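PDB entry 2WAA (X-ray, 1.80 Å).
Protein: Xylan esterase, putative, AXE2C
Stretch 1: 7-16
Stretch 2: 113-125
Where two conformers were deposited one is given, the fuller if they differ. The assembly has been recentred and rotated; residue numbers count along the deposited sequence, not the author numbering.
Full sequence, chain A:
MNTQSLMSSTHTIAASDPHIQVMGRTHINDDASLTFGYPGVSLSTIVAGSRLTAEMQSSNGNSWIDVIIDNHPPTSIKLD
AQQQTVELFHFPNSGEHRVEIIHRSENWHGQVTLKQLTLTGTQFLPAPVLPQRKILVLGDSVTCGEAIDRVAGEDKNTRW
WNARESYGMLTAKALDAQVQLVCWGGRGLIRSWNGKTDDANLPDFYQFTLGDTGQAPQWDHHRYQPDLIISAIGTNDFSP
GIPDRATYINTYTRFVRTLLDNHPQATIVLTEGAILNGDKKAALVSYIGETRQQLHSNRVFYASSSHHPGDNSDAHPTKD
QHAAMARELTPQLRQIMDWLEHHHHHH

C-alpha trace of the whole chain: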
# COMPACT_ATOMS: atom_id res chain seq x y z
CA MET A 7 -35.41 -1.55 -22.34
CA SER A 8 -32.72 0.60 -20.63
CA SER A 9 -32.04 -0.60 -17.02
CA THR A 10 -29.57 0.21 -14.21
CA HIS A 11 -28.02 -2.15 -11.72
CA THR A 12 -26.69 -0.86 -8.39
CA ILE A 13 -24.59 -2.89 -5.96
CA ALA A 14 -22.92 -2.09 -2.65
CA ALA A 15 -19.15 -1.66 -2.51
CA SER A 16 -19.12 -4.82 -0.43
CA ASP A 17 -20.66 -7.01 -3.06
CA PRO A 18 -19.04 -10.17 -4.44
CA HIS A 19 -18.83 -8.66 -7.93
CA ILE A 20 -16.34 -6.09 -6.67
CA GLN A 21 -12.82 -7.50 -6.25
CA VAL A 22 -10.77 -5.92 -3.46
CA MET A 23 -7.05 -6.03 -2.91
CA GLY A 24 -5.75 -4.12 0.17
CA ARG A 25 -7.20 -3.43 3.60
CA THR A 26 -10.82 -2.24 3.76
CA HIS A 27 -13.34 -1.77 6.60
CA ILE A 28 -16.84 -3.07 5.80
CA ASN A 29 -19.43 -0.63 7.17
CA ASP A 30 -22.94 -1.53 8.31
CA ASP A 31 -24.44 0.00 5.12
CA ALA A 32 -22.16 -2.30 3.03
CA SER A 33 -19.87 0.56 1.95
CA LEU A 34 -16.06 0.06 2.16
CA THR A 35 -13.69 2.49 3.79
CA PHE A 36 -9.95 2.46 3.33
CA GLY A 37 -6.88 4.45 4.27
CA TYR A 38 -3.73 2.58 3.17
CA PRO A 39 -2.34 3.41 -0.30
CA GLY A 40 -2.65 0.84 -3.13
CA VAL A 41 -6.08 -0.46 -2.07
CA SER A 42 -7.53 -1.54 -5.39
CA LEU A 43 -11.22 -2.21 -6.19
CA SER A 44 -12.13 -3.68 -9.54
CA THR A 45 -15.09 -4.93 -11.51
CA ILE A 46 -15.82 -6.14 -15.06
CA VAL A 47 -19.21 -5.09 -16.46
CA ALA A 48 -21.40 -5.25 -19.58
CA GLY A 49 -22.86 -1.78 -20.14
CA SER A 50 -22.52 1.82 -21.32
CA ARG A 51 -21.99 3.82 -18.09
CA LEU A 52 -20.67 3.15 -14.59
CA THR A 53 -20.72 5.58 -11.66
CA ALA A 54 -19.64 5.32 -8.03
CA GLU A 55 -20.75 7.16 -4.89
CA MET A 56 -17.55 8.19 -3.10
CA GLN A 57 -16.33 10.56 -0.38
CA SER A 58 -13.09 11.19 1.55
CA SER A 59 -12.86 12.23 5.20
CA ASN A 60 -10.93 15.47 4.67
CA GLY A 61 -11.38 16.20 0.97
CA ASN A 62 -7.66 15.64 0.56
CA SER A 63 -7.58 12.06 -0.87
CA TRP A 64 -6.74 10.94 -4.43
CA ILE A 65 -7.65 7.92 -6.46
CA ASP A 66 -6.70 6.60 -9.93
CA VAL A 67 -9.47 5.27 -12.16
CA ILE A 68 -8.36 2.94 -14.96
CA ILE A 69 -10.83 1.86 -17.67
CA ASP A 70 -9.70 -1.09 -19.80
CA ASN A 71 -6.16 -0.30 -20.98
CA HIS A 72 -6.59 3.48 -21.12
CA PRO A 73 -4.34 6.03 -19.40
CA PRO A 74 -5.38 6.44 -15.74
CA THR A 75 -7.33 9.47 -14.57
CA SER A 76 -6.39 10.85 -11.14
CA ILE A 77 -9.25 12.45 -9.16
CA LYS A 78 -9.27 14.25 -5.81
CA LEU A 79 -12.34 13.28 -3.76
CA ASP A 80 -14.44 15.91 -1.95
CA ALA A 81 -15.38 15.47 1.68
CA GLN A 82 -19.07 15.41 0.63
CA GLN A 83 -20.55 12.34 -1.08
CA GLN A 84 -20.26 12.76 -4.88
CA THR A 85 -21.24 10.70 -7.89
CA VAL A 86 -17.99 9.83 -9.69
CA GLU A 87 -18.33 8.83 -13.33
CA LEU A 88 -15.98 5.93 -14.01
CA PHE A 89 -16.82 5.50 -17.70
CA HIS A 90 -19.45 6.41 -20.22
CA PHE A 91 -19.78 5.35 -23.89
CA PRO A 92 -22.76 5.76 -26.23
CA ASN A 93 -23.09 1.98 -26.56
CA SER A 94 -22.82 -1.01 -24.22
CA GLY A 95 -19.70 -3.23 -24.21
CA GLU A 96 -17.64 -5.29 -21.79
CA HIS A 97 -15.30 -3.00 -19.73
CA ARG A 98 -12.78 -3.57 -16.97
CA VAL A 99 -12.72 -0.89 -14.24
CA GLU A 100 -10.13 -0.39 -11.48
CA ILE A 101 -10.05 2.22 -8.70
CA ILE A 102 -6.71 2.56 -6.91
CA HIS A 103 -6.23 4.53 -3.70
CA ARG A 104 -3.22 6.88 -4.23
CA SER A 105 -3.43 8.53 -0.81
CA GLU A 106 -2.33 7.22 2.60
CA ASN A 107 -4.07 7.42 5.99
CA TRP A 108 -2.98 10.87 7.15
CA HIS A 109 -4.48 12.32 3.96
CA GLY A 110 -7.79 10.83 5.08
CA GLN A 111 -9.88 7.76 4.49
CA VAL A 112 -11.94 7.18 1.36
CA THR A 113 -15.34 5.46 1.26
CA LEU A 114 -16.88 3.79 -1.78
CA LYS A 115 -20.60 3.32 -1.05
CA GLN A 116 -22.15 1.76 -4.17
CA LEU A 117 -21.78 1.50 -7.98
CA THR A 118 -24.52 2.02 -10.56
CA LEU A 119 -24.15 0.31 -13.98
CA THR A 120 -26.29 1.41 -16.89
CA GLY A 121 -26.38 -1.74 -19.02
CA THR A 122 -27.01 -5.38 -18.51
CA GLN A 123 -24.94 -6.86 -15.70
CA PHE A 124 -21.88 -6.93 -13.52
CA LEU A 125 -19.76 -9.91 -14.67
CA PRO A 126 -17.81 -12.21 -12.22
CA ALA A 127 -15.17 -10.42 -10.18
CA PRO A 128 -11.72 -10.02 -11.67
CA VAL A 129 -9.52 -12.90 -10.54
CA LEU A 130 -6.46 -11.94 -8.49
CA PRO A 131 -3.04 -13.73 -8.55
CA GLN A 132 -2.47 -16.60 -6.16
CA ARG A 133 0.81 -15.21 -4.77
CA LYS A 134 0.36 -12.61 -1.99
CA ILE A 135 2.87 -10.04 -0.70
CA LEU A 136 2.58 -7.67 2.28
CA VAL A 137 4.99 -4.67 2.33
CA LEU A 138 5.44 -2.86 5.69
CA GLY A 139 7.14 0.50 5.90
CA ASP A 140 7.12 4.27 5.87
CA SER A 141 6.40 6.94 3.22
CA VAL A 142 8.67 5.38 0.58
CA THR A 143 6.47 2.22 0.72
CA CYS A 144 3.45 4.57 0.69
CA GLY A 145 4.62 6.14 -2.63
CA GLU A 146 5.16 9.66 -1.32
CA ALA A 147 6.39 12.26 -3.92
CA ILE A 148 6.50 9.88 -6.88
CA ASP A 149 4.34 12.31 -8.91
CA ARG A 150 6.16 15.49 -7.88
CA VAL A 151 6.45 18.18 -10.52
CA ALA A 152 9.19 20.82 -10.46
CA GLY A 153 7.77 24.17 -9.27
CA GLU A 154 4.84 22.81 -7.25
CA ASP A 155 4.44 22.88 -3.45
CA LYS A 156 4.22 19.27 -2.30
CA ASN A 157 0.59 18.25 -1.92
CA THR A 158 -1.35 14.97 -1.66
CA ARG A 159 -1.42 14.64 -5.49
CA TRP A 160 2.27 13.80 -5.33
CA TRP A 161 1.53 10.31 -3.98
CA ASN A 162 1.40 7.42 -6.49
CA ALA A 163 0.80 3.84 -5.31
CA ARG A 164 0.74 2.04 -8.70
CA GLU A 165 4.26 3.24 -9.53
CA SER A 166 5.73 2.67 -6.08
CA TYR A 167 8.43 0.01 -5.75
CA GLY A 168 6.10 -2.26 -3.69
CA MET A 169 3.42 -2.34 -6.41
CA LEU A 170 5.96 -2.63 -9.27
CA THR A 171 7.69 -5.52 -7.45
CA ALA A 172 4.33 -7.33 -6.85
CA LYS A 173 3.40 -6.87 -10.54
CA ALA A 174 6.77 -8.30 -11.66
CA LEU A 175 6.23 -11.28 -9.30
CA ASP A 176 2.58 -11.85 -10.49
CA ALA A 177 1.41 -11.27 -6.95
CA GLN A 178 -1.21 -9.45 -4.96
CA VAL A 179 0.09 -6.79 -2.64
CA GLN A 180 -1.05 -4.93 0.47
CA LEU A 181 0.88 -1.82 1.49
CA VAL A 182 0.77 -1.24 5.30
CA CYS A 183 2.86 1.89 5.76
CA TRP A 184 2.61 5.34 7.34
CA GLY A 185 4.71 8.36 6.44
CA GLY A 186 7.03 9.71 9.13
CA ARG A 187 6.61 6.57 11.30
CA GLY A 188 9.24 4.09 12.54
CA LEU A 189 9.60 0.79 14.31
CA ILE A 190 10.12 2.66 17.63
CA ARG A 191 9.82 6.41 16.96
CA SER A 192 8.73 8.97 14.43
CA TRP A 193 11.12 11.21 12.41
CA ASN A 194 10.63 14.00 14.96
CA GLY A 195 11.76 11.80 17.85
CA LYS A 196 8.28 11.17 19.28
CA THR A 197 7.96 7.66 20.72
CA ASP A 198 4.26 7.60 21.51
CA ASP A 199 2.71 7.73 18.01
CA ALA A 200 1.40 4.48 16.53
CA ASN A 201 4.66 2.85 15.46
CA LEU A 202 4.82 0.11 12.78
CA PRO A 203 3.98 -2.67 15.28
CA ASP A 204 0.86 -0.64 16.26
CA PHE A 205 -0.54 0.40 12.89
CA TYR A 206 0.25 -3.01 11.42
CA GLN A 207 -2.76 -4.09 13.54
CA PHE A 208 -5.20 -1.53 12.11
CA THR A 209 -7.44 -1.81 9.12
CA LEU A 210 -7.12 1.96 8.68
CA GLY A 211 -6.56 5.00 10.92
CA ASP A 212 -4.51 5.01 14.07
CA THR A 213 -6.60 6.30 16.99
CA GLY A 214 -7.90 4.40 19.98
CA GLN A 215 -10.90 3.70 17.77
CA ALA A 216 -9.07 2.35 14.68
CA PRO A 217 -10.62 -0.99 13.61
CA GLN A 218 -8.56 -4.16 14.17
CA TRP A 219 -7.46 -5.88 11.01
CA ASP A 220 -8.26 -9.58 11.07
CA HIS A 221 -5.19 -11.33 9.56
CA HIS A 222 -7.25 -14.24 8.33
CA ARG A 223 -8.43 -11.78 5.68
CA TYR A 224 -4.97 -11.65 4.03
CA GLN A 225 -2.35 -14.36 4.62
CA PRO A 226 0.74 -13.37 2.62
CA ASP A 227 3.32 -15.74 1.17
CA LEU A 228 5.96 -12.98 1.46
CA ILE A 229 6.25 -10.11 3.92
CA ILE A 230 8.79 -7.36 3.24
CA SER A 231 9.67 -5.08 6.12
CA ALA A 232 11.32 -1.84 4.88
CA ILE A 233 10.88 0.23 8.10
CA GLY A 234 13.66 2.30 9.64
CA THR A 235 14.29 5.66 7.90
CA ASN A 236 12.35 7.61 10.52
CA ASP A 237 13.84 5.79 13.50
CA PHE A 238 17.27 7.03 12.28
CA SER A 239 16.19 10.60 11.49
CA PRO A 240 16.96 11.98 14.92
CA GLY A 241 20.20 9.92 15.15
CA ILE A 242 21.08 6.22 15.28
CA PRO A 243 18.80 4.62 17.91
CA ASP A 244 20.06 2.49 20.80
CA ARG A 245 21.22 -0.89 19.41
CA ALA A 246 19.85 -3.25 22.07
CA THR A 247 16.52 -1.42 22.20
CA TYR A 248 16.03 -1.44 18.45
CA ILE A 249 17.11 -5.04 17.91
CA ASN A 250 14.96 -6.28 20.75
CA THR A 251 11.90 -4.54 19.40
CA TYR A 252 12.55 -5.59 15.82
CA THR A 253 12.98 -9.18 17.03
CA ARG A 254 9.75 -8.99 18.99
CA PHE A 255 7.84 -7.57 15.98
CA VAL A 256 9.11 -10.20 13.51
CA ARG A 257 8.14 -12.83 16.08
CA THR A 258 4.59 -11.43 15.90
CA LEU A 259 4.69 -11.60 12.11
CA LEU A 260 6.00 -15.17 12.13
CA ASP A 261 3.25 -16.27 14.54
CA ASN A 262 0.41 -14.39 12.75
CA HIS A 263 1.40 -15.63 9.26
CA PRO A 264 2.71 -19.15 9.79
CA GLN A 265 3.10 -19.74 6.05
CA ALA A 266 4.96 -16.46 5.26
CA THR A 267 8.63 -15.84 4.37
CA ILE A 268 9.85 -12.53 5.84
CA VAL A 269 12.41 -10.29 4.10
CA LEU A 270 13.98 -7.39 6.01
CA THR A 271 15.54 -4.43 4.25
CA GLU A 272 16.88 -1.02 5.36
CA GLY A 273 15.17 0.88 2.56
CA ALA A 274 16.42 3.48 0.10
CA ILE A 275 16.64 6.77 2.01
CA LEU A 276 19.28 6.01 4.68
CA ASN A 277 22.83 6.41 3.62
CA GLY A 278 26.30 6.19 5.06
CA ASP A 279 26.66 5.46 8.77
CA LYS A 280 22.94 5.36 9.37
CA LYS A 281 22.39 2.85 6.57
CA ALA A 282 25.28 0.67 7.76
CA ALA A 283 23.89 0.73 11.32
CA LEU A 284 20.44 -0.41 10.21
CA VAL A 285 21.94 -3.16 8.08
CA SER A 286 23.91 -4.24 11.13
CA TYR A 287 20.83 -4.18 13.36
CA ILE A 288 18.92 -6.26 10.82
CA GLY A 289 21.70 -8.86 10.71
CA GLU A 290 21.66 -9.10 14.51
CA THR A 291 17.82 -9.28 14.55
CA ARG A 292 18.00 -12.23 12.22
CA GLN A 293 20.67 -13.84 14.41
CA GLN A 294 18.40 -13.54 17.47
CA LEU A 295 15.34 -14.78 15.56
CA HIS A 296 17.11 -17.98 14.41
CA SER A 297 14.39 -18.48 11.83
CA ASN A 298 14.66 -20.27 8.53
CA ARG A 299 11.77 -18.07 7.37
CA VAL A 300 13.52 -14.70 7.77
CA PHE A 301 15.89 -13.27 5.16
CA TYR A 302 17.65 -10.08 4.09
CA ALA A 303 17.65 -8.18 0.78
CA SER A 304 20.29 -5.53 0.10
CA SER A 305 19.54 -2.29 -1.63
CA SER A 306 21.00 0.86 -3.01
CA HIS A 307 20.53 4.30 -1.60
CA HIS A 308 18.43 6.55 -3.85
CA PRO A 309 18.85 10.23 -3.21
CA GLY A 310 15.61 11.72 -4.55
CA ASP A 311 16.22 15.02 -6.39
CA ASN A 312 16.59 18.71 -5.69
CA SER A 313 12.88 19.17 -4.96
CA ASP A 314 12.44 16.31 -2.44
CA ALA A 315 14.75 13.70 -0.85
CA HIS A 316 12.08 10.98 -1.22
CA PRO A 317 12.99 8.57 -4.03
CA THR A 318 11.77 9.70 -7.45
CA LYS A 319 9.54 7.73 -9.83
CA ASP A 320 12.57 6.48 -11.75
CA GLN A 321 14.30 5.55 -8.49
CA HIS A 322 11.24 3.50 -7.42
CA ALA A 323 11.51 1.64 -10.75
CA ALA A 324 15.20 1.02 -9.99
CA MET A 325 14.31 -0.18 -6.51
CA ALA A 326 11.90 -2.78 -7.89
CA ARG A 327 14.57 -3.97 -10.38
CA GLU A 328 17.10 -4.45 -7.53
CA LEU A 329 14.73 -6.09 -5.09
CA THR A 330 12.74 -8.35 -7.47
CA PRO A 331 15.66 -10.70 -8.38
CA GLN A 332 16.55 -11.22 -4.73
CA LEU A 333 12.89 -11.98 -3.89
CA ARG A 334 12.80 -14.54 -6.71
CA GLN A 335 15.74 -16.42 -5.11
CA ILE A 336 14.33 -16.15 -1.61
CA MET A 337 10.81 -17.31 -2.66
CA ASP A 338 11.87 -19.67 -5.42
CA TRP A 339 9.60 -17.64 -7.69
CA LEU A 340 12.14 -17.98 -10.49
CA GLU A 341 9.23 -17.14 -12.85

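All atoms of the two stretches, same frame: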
# COMPACT_ATOMS: atom_id res chain seq x y z
N MET A 7 -35.25 -2.48 -23.50
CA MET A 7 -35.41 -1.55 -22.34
C MET A 7 -34.02 -1.09 -21.82
O MET A 7 -33.09 -1.91 -21.73
CB MET A 7 -36.15 -2.27 -21.19
CG MET A 7 -37.57 -2.77 -21.55
SD MET A 7 -38.67 -1.40 -21.93
CE MET A 7 -38.58 -1.30 -23.72
N SER A 8 -33.88 0.18 -21.46
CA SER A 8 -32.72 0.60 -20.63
C SER A 8 -32.95 0.32 -19.13
O SER A 8 -34.01 0.66 -18.62
CB SER A 8 -32.42 2.10 -20.79
OG SER A 8 -31.16 2.39 -20.18
N SER A 9 -31.96 -0.28 -18.45
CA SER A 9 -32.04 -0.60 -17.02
C SER A 9 -30.73 -0.22 -16.32
O SER A 9 -29.67 -0.11 -16.98
CB SER A 9 -32.33 -2.10 -16.80
OG SER A 9 -31.30 -2.93 -17.33
N THR A 10 -30.79 0.03 -15.01
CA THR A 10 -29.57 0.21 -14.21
C THR A 10 -29.50 -0.87 -13.13
O THR A 10 -30.53 -1.47 -12.73
CB THR A 10 -29.45 1.59 -13.59
OG1 THR A 10 -30.40 1.68 -12.54
CG2 THR A 10 -29.63 2.73 -14.67
N HIS A 11 -28.28 -1.08 -12.64
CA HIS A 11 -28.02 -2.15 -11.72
C HIS A 11 -27.07 -1.57 -10.69
O HIS A 11 -25.96 -1.20 -11.05
CB HIS A 11 -27.38 -3.29 -12.52
CG HIS A 11 -28.20 -3.65 -13.72
ND1 HIS A 11 -29.23 -4.57 -13.66
CD2 HIS A 11 -28.21 -3.14 -14.97
CE1 HIS A 11 -29.80 -4.65 -14.84
NE2 HIS A 11 -29.21 -3.79 -15.66
N THR A 12 -27.52 -1.49 -9.44
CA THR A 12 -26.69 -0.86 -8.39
C THR A 12 -26.33 -1.90 -7.35
O THR A 12 -27.20 -2.68 -6.91
CB THR A 12 -27.43 0.36 -7.78
OG1 THR A 12 -27.69 1.33 -8.80
CG2 THR A 12 -26.61 1.05 -6.71
N ILE A 13 -25.04 -1.99 -7.01
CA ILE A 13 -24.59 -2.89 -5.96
C ILE A 13 -23.78 -2.12 -4.93
O ILE A 13 -23.23 -1.02 -5.21
CB ILE A 13 -23.70 -4.03 -6.52
CG1 ILE A 13 -22.44 -3.43 -7.18
CG2 ILE A 13 -24.51 -4.89 -7.50
CD1 ILE A 13 -21.48 -4.53 -7.75
N ALA A 14 -23.76 -2.66 -3.71
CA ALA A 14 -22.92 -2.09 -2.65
C ALA A 14 -21.43 -2.33 -2.93
O ALA A 14 -21.05 -3.26 -3.67
CB ALA A 14 -23.29 -2.69 -1.27
N ALA A 15 -20.57 -1.50 -2.34
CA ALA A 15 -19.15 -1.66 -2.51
C ALA A 15 -18.66 -3.04 -2.01
O ALA A 15 -17.71 -3.63 -2.58
CB ALA A 15 -18.43 -0.52 -1.76
N SER A 16 -19.29 -3.48 -0.92
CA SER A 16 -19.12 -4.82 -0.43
C SER A 16 -20.20 -5.61 -1.16
O SER A 16 -21.32 -5.74 -0.71
CB SER A 16 -19.30 -4.87 1.09
OG SER A 16 -18.76 -6.05 1.64
N THR A 113 -14.26 6.44 1.17
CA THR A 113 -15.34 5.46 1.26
C THR A 113 -15.95 5.32 -0.15
O THR A 113 -16.22 6.32 -0.82
CB THR A 113 -16.42 5.96 2.24
OG1 THR A 113 -15.85 6.02 3.55
CG2 THR A 113 -17.70 5.02 2.21
N LEU A 114 -16.12 4.07 -0.58
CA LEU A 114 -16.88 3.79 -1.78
C LEU A 114 -18.17 3.22 -1.25
O LEU A 114 -18.14 2.24 -0.50
CB LEU A 114 -16.16 2.73 -2.63
CG LEU A 114 -17.05 2.19 -3.75
CD1 LEU A 114 -17.44 3.30 -4.70
CD2 LEU A 114 -16.30 1.04 -4.48
N LYS A 115 -19.31 3.82 -1.60
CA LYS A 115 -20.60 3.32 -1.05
C LYS A 115 -21.30 2.30 -1.96
O LYS A 115 -21.78 1.25 -1.50
CB LYS A 115 -21.57 4.48 -0.79
CG LYS A 115 -20.99 5.44 0.23
CD LYS A 115 -22.03 6.47 0.70
CE LYS A 115 -21.48 7.31 1.86
NZ LYS A 115 -22.47 8.36 2.29
N GLN A 116 -21.38 2.64 -3.24
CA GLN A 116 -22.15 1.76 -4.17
C GLN A 116 -21.80 2.16 -5.60
O GLN A 116 -21.22 3.23 -5.81
CB GLN A 116 -23.68 1.83 -3.89
CG GLN A 116 -24.20 3.19 -3.74
CD GLN A 116 -25.71 3.30 -3.27
OE1 GLN A 116 -26.25 4.39 -3.33
NE2 GLN A 116 -26.33 2.22 -2.81
N LEU A 117 -22.05 1.26 -6.55
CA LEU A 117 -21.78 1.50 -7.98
C LEU A 117 -23.09 1.31 -8.72
O LEU A 117 -23.83 0.35 -8.41
CB LEU A 117 -20.81 0.44 -8.51
CG LEU A 117 -19.38 0.30 -8.01
CD1 LEU A 117 -18.64 -0.84 -8.76
CD2 LEU A 117 -18.65 1.66 -8.19
N THR A 118 -23.34 2.16 -9.72
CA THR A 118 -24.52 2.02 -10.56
C THR A 118 -24.07 1.81 -12.03
O THR A 118 -23.39 2.66 -12.61
CB THR A 118 -25.42 3.25 -10.51
OG1 THR A 118 -25.97 3.39 -9.18
CG2 THR A 118 -26.59 3.10 -11.56
N LEU A 119 -24.46 0.67 -12.60
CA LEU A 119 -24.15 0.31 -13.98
C LEU A 119 -25.39 0.57 -14.80
O LEU A 119 -26.49 0.08 -14.44
CB LEU A 119 -23.86 -1.20 -14.06
CG LEU A 119 -23.67 -1.76 -15.50
CD1 LEU A 119 -22.40 -1.18 -16.13
CD2 LEU A 119 -23.59 -3.34 -15.51
N THR A 120 -25.22 1.27 -15.91
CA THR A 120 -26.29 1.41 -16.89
C THR A 120 -25.94 0.36 -17.94
O THR A 120 -24.84 0.42 -18.55
CB THR A 120 -26.32 2.80 -17.49
OG1 THR A 120 -26.60 3.75 -16.46
CG2 THR A 120 -27.44 2.91 -18.57
N GLY A 121 -26.80 -0.63 -18.14
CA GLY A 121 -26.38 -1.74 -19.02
C GLY A 121 -27.06 -3.00 -18.64
O GLY A 121 -28.21 -2.98 -18.26
N THR A 122 -26.35 -4.11 -18.74
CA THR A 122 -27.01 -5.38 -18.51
C THR A 122 -26.65 -6.01 -17.18
O THR A 122 -27.54 -6.35 -16.38
CB THR A 122 -26.80 -6.34 -19.70
OG1 THR A 122 -25.41 -6.44 -19.98
CG2 THR A 122 -27.52 -5.81 -20.94
N GLN A 123 -25.36 -6.16 -16.92
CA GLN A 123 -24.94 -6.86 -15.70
C GLN A 123 -23.49 -6.64 -15.28
O GLN A 123 -22.61 -6.34 -16.12
CB GLN A 123 -25.14 -8.36 -15.89
CG GLN A 123 -24.14 -8.93 -16.88
CD GLN A 123 -24.32 -10.42 -17.11
OE1 GLN A 123 -24.37 -11.20 -16.16
NE2 GLN A 123 -24.40 -10.83 -18.37
N PHE A 124 -23.24 -6.80 -13.99
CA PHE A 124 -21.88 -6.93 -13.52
C PHE A 124 -21.48 -8.39 -13.83
O PHE A 124 -22.20 -9.34 -13.46
CB PHE A 124 -21.83 -6.71 -12.01
CG PHE A 124 -22.03 -5.29 -11.62
CD1 PHE A 124 -20.92 -4.47 -11.44
CD2 PHE A 124 -23.31 -4.75 -11.47
CE1 PHE A 124 -21.07 -3.14 -11.12
CE2 PHE A 124 -23.49 -3.42 -11.12
CZ PHE A 124 -22.38 -2.60 -10.94
N LEU A 125 -20.31 -8.57 -14.44
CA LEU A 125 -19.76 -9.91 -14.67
C LEU A 125 -19.00 -10.40 -13.40
O LEU A 125 -18.89 -9.63 -12.46
CB LEU A 125 -18.90 -9.86 -15.92
CG LEU A 125 -19.71 -9.45 -17.19
CD1 LEU A 125 -18.76 -9.22 -18.33
CD2 LEU A 125 -20.69 -10.55 -17.56
O HOH W 1 -29.95 -1.52 -20.08

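Residues 10-14 run antiparallel to strand 113-119, their axes inclined at 165° and approaching to 4.5 Å, and the contact buries 749 Å² in total. Met7 does not reach residues 113-125, and Ser8 only grazes Thr120, with OG 4.1 Å from CG2. The backbone ladder opens at Ser9, whose O accepts a hydrogen bond from Gly121 N (3.1 Å, nearly linear). A water fastens the same place, accepting from Ser9 N and donating to Gly121 O, both at 2.9 Å. The backbone angles of Gly121 would jam a CB against the preceding carbonyl oxygen, so this corner calls for glycine.

Thr10 faces Thr120 in a non-hydrogen-bonded pair, and its CA lies 3.1 Å from Leu119 O in a CA-H...O contact. His11 then pairs with Leu119 through two backbone hydrogen bonds, His11 N to Leu119 O (2.8 Å) and Leu119 N to His11 O (2.9 Å). Its imidazole reaches back toward the corner: NE2 lies 2.8 Å from Ser9 OG, a hydrogen bond, and makes a weak one to Gly121 O (2.9 Å, 130°). Thr122 O sits over one face of the ring, where its 3.1 Å approach to NE2 has too poor an angle for bonding.

On the face shared by Thr10, Thr118 and Thr120, Thr12 meets Thr118 directly, their OG1 atoms hydrogen-bonded at 2.7 Å. Ile13 returns to the hydrogen-bonded register, its N bonding Leu117 O (3.0 Å) and its O accepting from Leu117 N (2.9 Å). Its side chain shares a face with His11 and ends over the Phe124 ring, CD1 lying 3.7 Å from the centroid and 11° off the normal, a CH-pi contact.

At Ala14 the CB turns away. Ala15 closes the ladder, its N donating to Lys115 O (3.1 Å), while its CB packs 3.6 Å from Leu114 CG.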